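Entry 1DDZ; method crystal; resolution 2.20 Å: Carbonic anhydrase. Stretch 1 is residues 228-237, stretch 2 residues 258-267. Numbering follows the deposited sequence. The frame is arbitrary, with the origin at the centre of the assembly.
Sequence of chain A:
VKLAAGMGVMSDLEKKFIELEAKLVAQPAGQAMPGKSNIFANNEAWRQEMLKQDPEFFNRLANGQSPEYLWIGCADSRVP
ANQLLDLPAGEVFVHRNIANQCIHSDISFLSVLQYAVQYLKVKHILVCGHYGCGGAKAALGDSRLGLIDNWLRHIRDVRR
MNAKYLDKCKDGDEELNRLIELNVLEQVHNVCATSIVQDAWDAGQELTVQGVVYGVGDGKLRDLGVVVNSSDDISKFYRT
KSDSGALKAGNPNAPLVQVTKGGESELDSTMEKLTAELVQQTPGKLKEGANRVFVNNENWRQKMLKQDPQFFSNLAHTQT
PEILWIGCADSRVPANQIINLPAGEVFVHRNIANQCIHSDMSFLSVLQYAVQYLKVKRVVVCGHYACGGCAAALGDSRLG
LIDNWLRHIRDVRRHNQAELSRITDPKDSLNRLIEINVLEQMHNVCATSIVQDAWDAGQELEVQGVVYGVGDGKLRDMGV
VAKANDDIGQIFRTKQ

Stretch 1 228-237: VNSSDDISKF
Stretch 2 (258-267) QVTKGGESEL

Two irregular segments of one chain run antiparallel here, the start of stretch 1 lying against the end of stretch 2. The register is fixed at two points, Ser230 CA to Leu267 CA and Phe237 CA to Val259 CA, each 4.9 Å apart. Stretch 1 is extended from Asn229 to Ser231 and has helical phi/psi from Ser235 to Phe237; stretch 2 is loop until Glu266 and Leu267 begin a helix. About 668 Å² is buried between them.

Val228 (-93/-44, t) stands clear of the partner, and Asn229 (-170/109, t) points its CB away. Ser230 (-139/117, m) aims its CB toward the helix start, where CB lies 3.8 Å from Leu267 CA; a small side chain suits so close an approach of two backbones, and its hydroxyl is satisfied elsewhere in the structure.

Ser231 (-65/140, t) makes the central polar contact. Its N donates to Glu266 OE1 (3.1 Å, 160°), and its O accepts from Leu267 N (2.9 Å, 140°). The first amides of a helix have no acceptor in a preceding turn, so a carbonyl from outside serves Leu267 (-65/-43, chi1 -141°, chi2 -149°) well. Glu266 (-62/-37, chi m, t, 17°) points its CB toward stretch 1, and its carboxylate reaches back to the Ser231 amide. Ser231 OG serves its own stretch, accepting from Asp233 N at 2.9 Å.

Asp232 (-105/14, t, chi2 31°) sets its CB sideways but brings its carboxylate to the partner: OD1 lies 3.0 Å from Ser265 OG and 3.5 Å from Leu267 CB. Ser265 (-76/176, p) is the N-cap residue, its hydroxyl oxygen capping a backbone N just past the stretch.

Asp233 (-69/135, t, chi2 67°) has a short carboxylate that works locally, within reach of the amides just after it. OD1 accepts from Ser235 OG at 2.5 Å, and weak bonds run from Ser235 N to OD1 (3.4 Å) and Lys236 N to OD2 (3.5 Å). Asp233 O lies 3.3 Å from Ser265 CB and accepts from water 2 (2.7 Å), which accepts from Glu266 N (2.8 Å). Ile234 (-131/0, p, t) is buried, as suits its apolar chain; CG2 lies 3.9 Å from Ser265 CB, and its O accepts from Phe237 N at 3.0 Å.

Ser235 (-63/-23, p) does not touch stretch 2. Exposed Lys236 (-64/-22; p, then t throughout) extends a long charged arm whose NZ donates to water 3 (3.1 Å), which donates to Glu266 OE2 (3.0 Å), and water 4 (2.7 Å), which donates to Glu264 O (3.1 Å).

Phe237 (-88/-11, m, chi2 120°) buries the largest area. Its O accepts from N of Val259 (-60/-40, t; 2.8 Å, 133°). The flat ring offers one face to Gly263 (-70/145), whose CA lies 3.6 Å from the centroid, 9° off the normal, a CH-pi contact. Glycine suits this spot, since an ideal CB would sit 2.5 Å from Phe237 CD2. At the edge, Phe237 CD2 meets CG2 of Thr260 (-147/150, chi1 145°) at 3.2 Å, and CZ meets Glu264 O at 3.3 Å.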

ATOM      1  N   VAL A 228     -11.514  -9.948 -22.688  1.00 22.21           N
ATOM      2  CA  VAL A 228     -10.574 -10.958 -23.159  1.00 17.83           C
ATOM      3  C   VAL A 228      -9.177 -10.427 -23.386  1.00 17.95           C
ATOM      4  O   VAL A 228      -8.206 -11.058 -22.992  1.00 19.26           O
ATOM      5  CB  VAL A 228     -11.112 -11.614 -24.450  1.00 19.60           C
ATOM      6  CG1 VAL A 228     -10.180 -12.731 -24.917  1.00 20.60           C
ATOM      7  CG2 VAL A 228     -12.494 -12.186 -24.191  1.00 14.05           C
ATOM      8  N   ASN A 229      -9.084  -9.259 -24.009  1.00 15.83           N
ATOM      9  CA  ASN A 229      -7.805  -8.640 -24.277  1.00 13.80           C
ATOM     10  C   ASN A 229      -8.068  -7.214 -24.776  1.00 16.95           C
ATOM     11  O   ASN A 229      -8.589  -7.047 -25.857  1.00 19.49           O
ATOM     12  CB  ASN A 229      -7.038  -9.455 -25.337  1.00 13.38           C
ATOM     13  CG  ASN A 229      -5.639  -8.912 -25.593  1.00 17.31           C
ATOM     14  OD1 ASN A 229      -5.432  -7.698 -25.639  1.00 17.57           O
ATOM     15  ND2 ASN A 229      -4.672  -9.804 -25.744  1.00 19.05           N
ATOM     16  N   SER A 230      -7.771  -6.201 -23.968  1.00 15.62           N
ATOM     17  CA  SER A 230      -7.967  -4.813 -24.380  1.00 15.11           C
ATOM     18  C   SER A 230      -6.796  -3.991 -23.903  1.00 14.17           C
ATOM     19  O   SER A 230      -6.607  -3.869 -22.695  1.00 16.12           O
ATOM     20  CB  SER A 230      -9.230  -4.197 -23.758  1.00 13.10           C
ATOM     21  OG  SER A 230     -10.407  -4.908 -24.089  1.00 23.81           O
ATOM     22  N   SER A 231      -6.031  -3.419 -24.833  1.00 12.49           N
ATOM     23  CA  SER A 231      -4.897  -2.576 -24.476  1.00 12.60           C
ATOM     24  C   SER A 231      -5.416  -1.352 -23.763  1.00 16.61           C
ATOM     25  O   SER A 231      -6.464  -0.792 -24.120  1.00 18.18           O
ATOM     26  CB  SER A 231      -4.112  -2.116 -25.703  1.00 12.33           C
ATOM     27  OG  SER A 231      -3.200  -1.079 -25.351  1.00 18.96           O
ATOM     28  N   ASP A 232      -4.698  -0.947 -22.731  1.00 16.98           N
ATOM     29  CA  ASP A 232      -5.075   0.216 -21.965  1.00 15.03           C
ATOM     30  C   ASP A 232      -4.132   1.344 -22.347  1.00 16.19           C
ATOM     31  O   ASP A 232      -4.166   2.399 -21.753  1.00 15.95           O
ATOM     32  CB  ASP A 232      -5.013  -0.071 -20.468  1.00 15.15           C
ATOM     33  CG  ASP A 232      -5.661   1.014 -19.650  1.00 17.15           C
ATOM     34  OD1 ASP A 232      -6.600   1.619 -20.163  1.00 24.38           O
ATOM     35  OD2 ASP A 232      -5.242   1.276 -18.506  1.00 25.13           O
ATOM     36  N   ASP A 233      -3.405   1.158 -23.439  1.00 14.51           N
ATOM     37  CA  ASP A 233      -2.456   2.148 -23.917  1.00 15.55           C
ATOM     38  C   ASP A 233      -3.037   3.454 -24.460  1.00 17.33           C
ATOM     39  O   ASP A 233      -3.998   3.448 -25.228  1.00 15.10           O
ATOM     40  CB  ASP A 233      -1.607   1.535 -25.014  1.00 18.30           C
ATOM     41  CG  ASP A 233      -0.568   2.494 -25.530  1.00 25.30           C
ATOM     42  OD1 ASP A 233       0.345   2.810 -24.753  1.00 29.75           O
ATOM     43  OD2 ASP A 233      -0.675   2.966 -26.683  1.00 29.72           O
ATOM     44  N   ILE A 234      -2.447   4.579 -24.061  1.00 15.87           N
ATOM     45  CA  ILE A 234      -2.860   5.879 -24.570  1.00 16.07           C
ATOM     46  C   ILE A 234      -1.641   6.655 -25.028  1.00 15.56           C
ATOM     47  O   ILE A 234      -1.778   7.773 -25.493  1.00 19.04           O
ATOM     48  CB  ILE A 234      -3.622   6.758 -23.544  1.00 13.42           C
ATOM     49  CG1 ILE A 234      -2.742   7.053 -22.335  1.00 17.51           C
ATOM     50  CG2 ILE A 234      -4.956   6.140 -23.178  1.00 12.17           C
ATOM     51  CD1 ILE A 234      -3.276   8.176 -21.458  1.00 16.06           C
ATOM     52  N   SER A 235      -0.446   6.080 -24.914  1.00 16.28           N
ATOM     53  CA  SER A 235       0.764   6.784 -25.346  1.00 19.15           C
ATOM     54  C   SER A 235       0.754   7.068 -26.851  1.00 18.29           C
ATOM     55  O   SER A 235       1.428   7.976 -27.331  1.00 18.83           O
ATOM     56  CB  SER A 235       2.021   6.006 -24.982  1.00 20.62           C
ATOM     57  OG  SER A 235       1.912   4.681 -25.413  1.00 22.13           O
ATOM     58  N   LYS A 236      -0.017   6.274 -27.585  1.00 19.62           N
ATOM     59  CA  LYS A 236      -0.167   6.438 -29.028  1.00 21.99           C
ATOM     60  C   LYS A 236      -0.834   7.772 -29.375  1.00 24.19           C
ATOM     61  O   LYS A 236      -0.735   8.245 -30.506  1.00 28.74           O
ATOM     62  CB  LYS A 236      -1.005   5.299 -29.603  1.00 21.25           C
ATOM     63  CG  LYS A 236      -2.370   5.145 -28.945  1.00 20.57           C
ATOM     64  CD  LYS A 236      -3.172   4.014 -29.585  1.00 17.63           C
ATOM     65  CE  LYS A 236      -4.519   3.839 -28.933  1.00 20.46           C
ATOM     66  NZ  LYS A 236      -5.295   2.742 -29.564  1.00 21.77           N
ATOM     67  N   PHE A 237      -1.560   8.345 -28.418  1.00 23.75           N
ATOM     68  CA  PHE A 237      -2.216   9.629 -28.621  1.00 21.45           C
ATOM     69  C   PHE A 237      -1.286  10.769 -28.251  1.00 22.40           C
ATOM     70  O   PHE A 237      -1.595  11.917 -28.552  1.00 23.63           O
ATOM     71  CB  PHE A 237      -3.457   9.762 -27.737  1.00 19.67           C
ATOM     72  CG  PHE A 237      -4.467   8.671 -27.924  1.00 19.42           C
ATOM     73  CD1 PHE A 237      -4.830   7.855 -26.861  1.00 18.05           C
ATOM     74  CD2 PHE A 237      -5.072   8.468 -29.150  1.00 19.82           C
ATOM     75  CE1 PHE A 237      -5.787   6.858 -27.011  1.00 16.55           C
ATOM     76  CE2 PHE A 237      -6.039   7.466 -29.314  1.00 22.76           C
ATOM     77  CZ  PHE A 237      -6.391   6.657 -28.233  1.00 17.65           C
ATOM     78  N   GLN A 258       0.290  16.052 -28.755  1.00 45.99           N
ATOM     79  CA  GLN A 258      -1.127  15.681 -28.779  1.00 46.26           C
ATOM     80  C   GLN A 258      -1.526  15.204 -30.193  1.00 49.44           C
ATOM     81  O   GLN A 258      -2.012  15.990 -31.023  1.00 49.17           O
ATOM     82  CB  GLN A 258      -1.971  16.888 -28.347  1.00 45.75           C
ATOM     83  CG  GLN A 258      -3.439  16.616 -28.059  1.00 47.77           C
ATOM     84  CD  GLN A 258      -4.206  17.892 -27.736  1.00 49.34           C
ATOM     85  OE1 GLN A 258      -4.017  18.919 -28.385  1.00 49.28           O
ATOM     86  NE2 GLN A 258      -5.078  17.830 -26.735  1.00 50.92           N
ATOM     87  N   VAL A 259      -1.285  13.920 -30.465  1.00 51.15           N
ATOM     88  CA  VAL A 259      -1.594  13.303 -31.761  1.00 52.56           C
ATOM     89  C   VAL A 259      -3.084  13.408 -32.078  1.00 53.75           C
ATOM     90  O   VAL A 259      -3.472  13.627 -33.222  1.00 54.12           O
ATOM     91  CB  VAL A 259      -1.148  11.812 -31.795  1.00 50.20           C
ATOM     92  CG1 VAL A 259      -1.624  11.135 -33.060  1.00 50.52           C
ATOM     93  CG2 VAL A 259       0.361  11.712 -31.708  1.00 51.90           C
ATOM     94  N   THR A 260      -3.910  13.217 -31.058  1.00 54.14           N
ATOM     95  CA  THR A 260      -5.357  13.319 -31.196  1.00 54.55           C
ATOM     96  C   THR A 260      -5.892  13.863 -29.882  1.00 52.72           C
ATOM     97  O   THR A 260      -5.288  13.659 -28.835  1.00 50.03           O
ATOM     98  CB  THR A 260      -6.038  11.974 -31.632  1.00 57.19           C
ATOM     99  OG1 THR A 260      -7.333  11.840 -31.019  1.00 59.69           O
ATOM    100  CG2 THR A 260      -5.172  10.771 -31.306  1.00 58.26           C
ATOM    101  N   LYS A 261      -6.999  14.599 -29.977  1.00 52.46           N
ATOM    102  CA  LYS A 261      -7.629  15.261 -28.834  1.00 53.27           C
ATOM    103  C   LYS A 261      -8.095  14.444 -27.626  1.00 53.25           C
ATOM    104  O   LYS A 261      -7.466  14.486 -26.562  1.00 57.21           O
ATOM    105  CB  LYS A 261      -8.777  16.162 -29.307  1.00 53.19           C
ATOM    106  CG  LYS A 261      -8.582  17.641 -28.998  1.00 52.84           C
ATOM    107  CD  LYS A 261      -7.333  18.176 -29.673  1.00 55.97           C
ATOM    108  CE  LYS A 261      -7.291  19.701 -29.665  1.00 58.58           C
ATOM    109  NZ  LYS A 261      -6.034  20.231 -30.296  1.00 58.04           N
ATOM    110  N   GLY A 262      -9.241  13.783 -27.755  1.00 48.76           N
ATOM    111  CA  GLY A 262      -9.751  13.025 -26.632  1.00 44.53           C
ATOM    112  C   GLY A 262      -9.693  11.529 -26.817  1.00 43.57           C
ATOM    113  O   GLY A 262     -10.724  10.856 -26.729  1.00 45.30           O
ATOM    114  N   GLY A 263      -8.501  10.995 -27.053  1.00 39.98           N
ATOM    115  CA  GLY A 263      -8.389   9.565 -27.244  1.00 37.40           C
ATOM    116  C   GLY A 263      -8.623   8.739 -25.979  1.00 35.54           C
ATOM    117  O   GLY A 263      -8.266   9.138 -24.857  1.00 37.03           O
ATOM    118  N   GLU A 264      -9.235   7.578 -26.159  1.00 33.08           N
ATOM    119  CA  GLU A 264      -9.481   6.659 -25.065  1.00 29.74           C
ATOM    120  C   GLU A 264      -8.895   5.334 -25.544  1.00 27.33           C
ATOM    121  O   GLU A 264      -8.830   5.079 -26.737  1.00 32.31           O
ATOM    122  CB  GLU A 264     -10.978   6.562 -24.733  1.00 31.29           C
ATOM    123  CG  GLU A 264     -11.905   6.001 -25.814  1.00 35.68           C
ATOM    124  CD  GLU A 264     -13.341   5.791 -25.305  1.00 42.97           C
ATOM    125  OE1 GLU A 264     -14.204   5.354 -26.100  1.00 49.07           O
ATOM    126  OE2 GLU A 264     -13.618   6.054 -24.108  1.00 44.60           O
ATOM    127  N   SER A 265      -8.360   4.550 -24.625  1.00 21.58           N
ATOM    128  CA  SER A 265      -7.745   3.291 -25.003  1.00 20.04           C
ATOM    129  C   SER A 265      -8.796   2.236 -25.328  1.00 18.60           C
ATOM    130  O   SER A 265      -9.987   2.454 -25.087  1.00 19.14           O
ATOM    131  CB  SER A 265      -6.891   2.826 -23.837  1.00 18.59           C
ATOM    132  OG  SER A 265      -7.709   2.735 -22.685  1.00 18.44           O
ATOM    133  N   GLU A 266      -8.348   1.062 -25.768  1.00 17.98           N
ATOM    134  CA  GLU A 266      -9.272  -0.025 -26.061  1.00 16.40           C
ATOM    135  C   GLU A 266      -9.989  -0.402 -24.786  1.00 15.07           C
ATOM    136  O   GLU A 266     -11.160  -0.733 -24.813  1.00 17.72           O
ATOM    137  CB  GLU A 266      -8.541  -1.284 -26.553  1.00 19.48           C
ATOM    138  CG  GLU A 266      -7.804  -1.185 -27.882  1.00 26.16           C
ATOM    139  CD  GLU A 266      -7.016  -2.478 -28.232  1.00 33.51           C
ATOM    140  OE1 GLU A 266      -7.282  -3.554 -27.638  1.00 25.93           O
ATOM    141  OE2 GLU A 266      -6.111  -2.413 -29.105  1.00 33.97           O
ATOM    142  N   LEU A 267      -9.285  -0.365 -23.656  1.00 11.20           N
ATOM    143  CA  LEU A 267      -9.893  -0.754 -22.390  1.00 11.11           C
ATOM    144  C   LEU A 267     -11.009   0.189 -22.014  1.00  7.89           C
ATOM    145  O   LEU A 267     -12.060  -0.234 -21.531  1.00 12.35           O
ATOM    146  CB  LEU A 267      -8.856  -0.773 -21.267  1.00 12.80           C
ATOM    147  CG  LEU A 267      -8.885  -1.878 -20.198  1.00 14.40           C
ATOM    148  CD1 LEU A 267      -8.342  -1.320 -18.878  1.00  7.57           C
ATOM    149  CD2 LEU A 267     -10.271  -2.456 -19.991  1.00  9.87           C
TER
HETATM  150  O   HOH W   1      -9.853  -4.822 -28.002  1.00 57.35           O
HETATM  151  O   HOH W   2      -5.593   1.470 -26.221  1.00 28.88           O
HETATM  152  O   HOH W   3      -4.274  -0.065 -28.838  1.00 45.66           O
HETATM  153  O   HOH W   4      -7.853   3.409 -29.097  1.00 48.30           O